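Local coordinates for protein uricase (Arthrobacter globiformis, PDB 2YZC) that catalyses the oxidation of uric acid to 5-hydroxyisourate, which is further processed to (S)-allantoin, at residues S46-D51 with G106-Q111. Sequence-based numbering, arbitrary orientation.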
loop_
_atom_site.group_PDB
_atom_site.type_symbol
_atom_site.label_atom_id
_atom_site.label_comp_id
_atom_site.label_asym_id
_atom_site.label_seq_id
_atom_site.Cartn_x
_atom_site.Cartn_y
_atom_site.Cartn_z
ATOM N N SER A 46 4.001 5.860 21.238
ATOM C CA SER A 46 4.365 5.808 22.651
ATOM C C SER A 46 3.880 4.512 23.291
ATOM O O SER A 46 2.710 4.157 23.164
ATOM C CB SER A 46 3.733 6.998 23.386
ATOM O OG SER A 46 3.820 6.864 24.799
ATOM N N GLN A 47 4.780 3.800 23.962
ATOM C CA GLN A 47 4.403 2.566 24.648
ATOM C C GLN A 47 5.115 2.459 25.989
ATOM O O GLN A 47 6.318 2.705 26.097
ATOM C CB GLN A 47 4.696 1.340 23.785
ATOM C CG GLN A 47 3.689 1.166 22.649
ATOM C CD GLN A 47 3.953 -0.068 21.824
ATOM O OE1 GLN A 47 3.135 -0.988 21.779
ATOM N NE2 GLN A 47 5.102 -0.100 21.168
ATOM N N LEU A 48 4.353 2.087 27.009
ATOM C CA LEU A 48 4.882 1.983 28.354
ATOM C C LEU A 48 5.167 0.557 28.782
ATOM O O LEU A 48 4.550 -0.387 28.297
ATOM C CB LEU A 48 3.896 2.609 29.339
ATOM C CG LEU A 48 3.383 4.005 28.973
ATOM C CD1 LEU A 48 2.451 4.504 30.076
ATOM C CD2 LEU A 48 4.554 4.955 28.782
ATOM N N ARG A 49 6.112 0.429 29.706
ATOM C CA ARG A 49 6.502 -0.854 30.262
ATOM C C ARG A 49 6.541 -0.690 31.774
ATOM O O ARG A 49 6.899 0.376 32.284
ATOM C CB ARG A 49 7.879 -1.265 29.748
ATOM C CG ARG A 49 7.902 -1.583 28.266
ATOM C CD ARG A 49 9.324 -1.681 27.760
ATOM N NE ARG A 49 9.373 -1.941 26.326
ATOM C CZ ARG A 49 10.485 -1.919 25.600
ATOM N NH1 ARG A 49 11.647 -1.640 26.177
ATOM N NH2 ARG A 49 10.437 -2.182 24.300
ATOM N N GLY A 50 6.165 -1.747 32.485
ATOM C CA GLY A 50 6.163 -1.687 33.933
ATOM C C GLY A 50 5.314 -2.797 34.507
ATOM O O GLY A 50 5.230 -3.881 33.928
ATOM N N ASP A 51 4.685 -2.534 35.645
ATOM C CA ASP A 51 3.840 -3.530 36.280
ATOM C C ASP A 51 2.401 -3.435 35.794
ATOM O O ASP A 51 1.607 -2.647 36.311
ATOM C CB ASP A 51 3.889 -3.377 37.800
ATOM C CG ASP A 51 2.861 -4.237 38.497
ATOM O OD1 ASP A 51 2.543 -5.323 37.969
ATOM O OD2 ASP A 51 2.377 -3.830 39.573
ATOM N N GLY A 106 9.933 2.172 28.789
ATOM C CA GLY A 106 9.050 2.215 27.642
ATOM C C GLY A 106 9.805 2.349 26.342
ATOM O O GLY A 106 11.033 2.258 26.304
ATOM N N ARG A 107 9.060 2.573 25.268
ATOM C CA ARG A 107 9.644 2.720 23.947
ATOM C C ARG A 107 8.884 3.829 23.224
ATOM O O ARG A 107 7.667 3.755 23.058
ATOM C CB ARG A 107 9.521 1.402 23.174
ATOM C CG ARG A 107 10.164 1.407 21.792
ATOM C CD ARG A 107 9.853 0.113 21.048
ATOM N NE ARG A 107 10.417 0.089 19.698
ATOM C CZ ARG A 107 11.665 -0.272 19.399
ATOM N NH1 ARG A 107 12.511 -0.654 20.353
ATOM N NH2 ARG A 107 12.071 -0.250 18.133
ATOM N N TRP A 108 9.601 4.869 22.826
ATOM C CA TRP A 108 8.990 5.982 22.119
ATOM C C TRP A 108 9.699 6.083 20.782
ATOM O O TRP A 108 10.931 6.089 20.717
ATOM C CB TRP A 108 9.141 7.267 22.935
ATOM C CG TRP A 108 8.374 7.186 24.223
ATOM C CD1 TRP A 108 7.065 7.534 24.425
ATOM C CD2 TRP A 108 8.828 6.608 25.452
ATOM N NE1 TRP A 108 6.676 7.202 25.704
ATOM C CE2 TRP A 108 7.739 6.632 26.355
ATOM C CE3 TRP A 108 10.049 6.067 25.880
ATOM C CZ2 TRP A 108 7.837 6.134 27.660
ATOM C CZ3 TRP A 108 10.143 5.572 27.176
ATOM C CH2 TRP A 108 9.042 5.610 28.049
ATOM N N ALA A 109 8.916 6.146 19.712
ATOM C CA ALA A 109 9.493 6.204 18.382
ATOM C C ALA A 109 8.808 7.229 17.503
ATOM O O ALA A 109 7.682 7.663 17.772
ATOM C CB ALA A 109 9.424 4.826 17.733
ATOM N N ALA A 110 9.497 7.619 16.440
ATOM C CA ALA A 110 8.938 8.593 15.528
ATOM C C ALA A 110 9.574 8.542 14.161
ATOM O O ALA A 110 10.737 8.167 14.002
ATOM C CB ALA A 110 9.088 10.002 16.102
ATOM N N GLN A 111 8.767 8.893 13.173
ATOM C CA GLN A 111 9.217 8.996 11.805
ATOM C C GLN A 111 9.161 10.505 11.613
ATOM O O GLN A 111 8.254 11.162 12.132
ATOM C CB GLN A 111 8.242 8.303 10.852
ATOM C CG GLN A 111 8.377 6.789 10.836
ATOM C CD GLN A 111 7.307 6.122 9.997
ATOM O OE1 GLN A 111 7.534 5.066 9.401
ATOM N NE2 GLN A 111 6.133 6.725 9.954
#
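Gln47 O accepts a hydrogen bond from Arg107 N at 2.9 Å, with a nearly straight N-H···O angle of 163°, and Gln47 N returns a more bent one to Arg107 O at 3.0 Å. This antiparallel hydrogen-bonded pair is flanked by two non-hydrogen-bonded pairs, Ser46 with Trp108 and Leu48 with Gly106. The indole of Trp108 reaches back over the neighbouring strand: CG lies anti to its own carbonyl carbon (chi1 -65°), and a chi2 of -88° turns the ring so that Gln47 O lies over one face, toward the rim. Its pyrrole side meets Ser46, whose CB lies 3.5 Å from Trp108 CD1; Ser46 OG lies 3.0 Å from Trp108 NE1, and its hydrogen bond goes to Gln70 OE1. At the benzo side Leu48 CD2 touches Trp108 CZ2 at 3.7 Å, the two side chains crossing obliquely. An alanine in place of Trp108 would probably open a gap beside Ser46 and Leu48, leaving Leu48 CD2 without its apolar neighbour across the strands. Gly106 brings its CA within 3.9 Å of Arg49 CD, and a CB at this position would clash with Gln47 O. Arg49 and Arg107 run side by side in the same direction, Arg107 CB sitting over one guanidinium face of Arg49 near its rim. Their like charges, Arg49 NH2 and Arg107 NH1, stay 4.7 Å apart and share a salt-bridge partner in Glu138, which probably offsets the repulsion; Arg49 NE also bonds Gln19. The side chain of Ser46 is about 5 Å from that of Lys22, a probable member of the active-site charge relay. Strands 38-50 and 103-117 thus pair within an antiparallel sheet, with Phe96 and Thr97 of helix 85-99 covering the face of Ser46, Leu48 and Trp108, as is characteristic of the tunnelling fold (T-fold) of the uricase family.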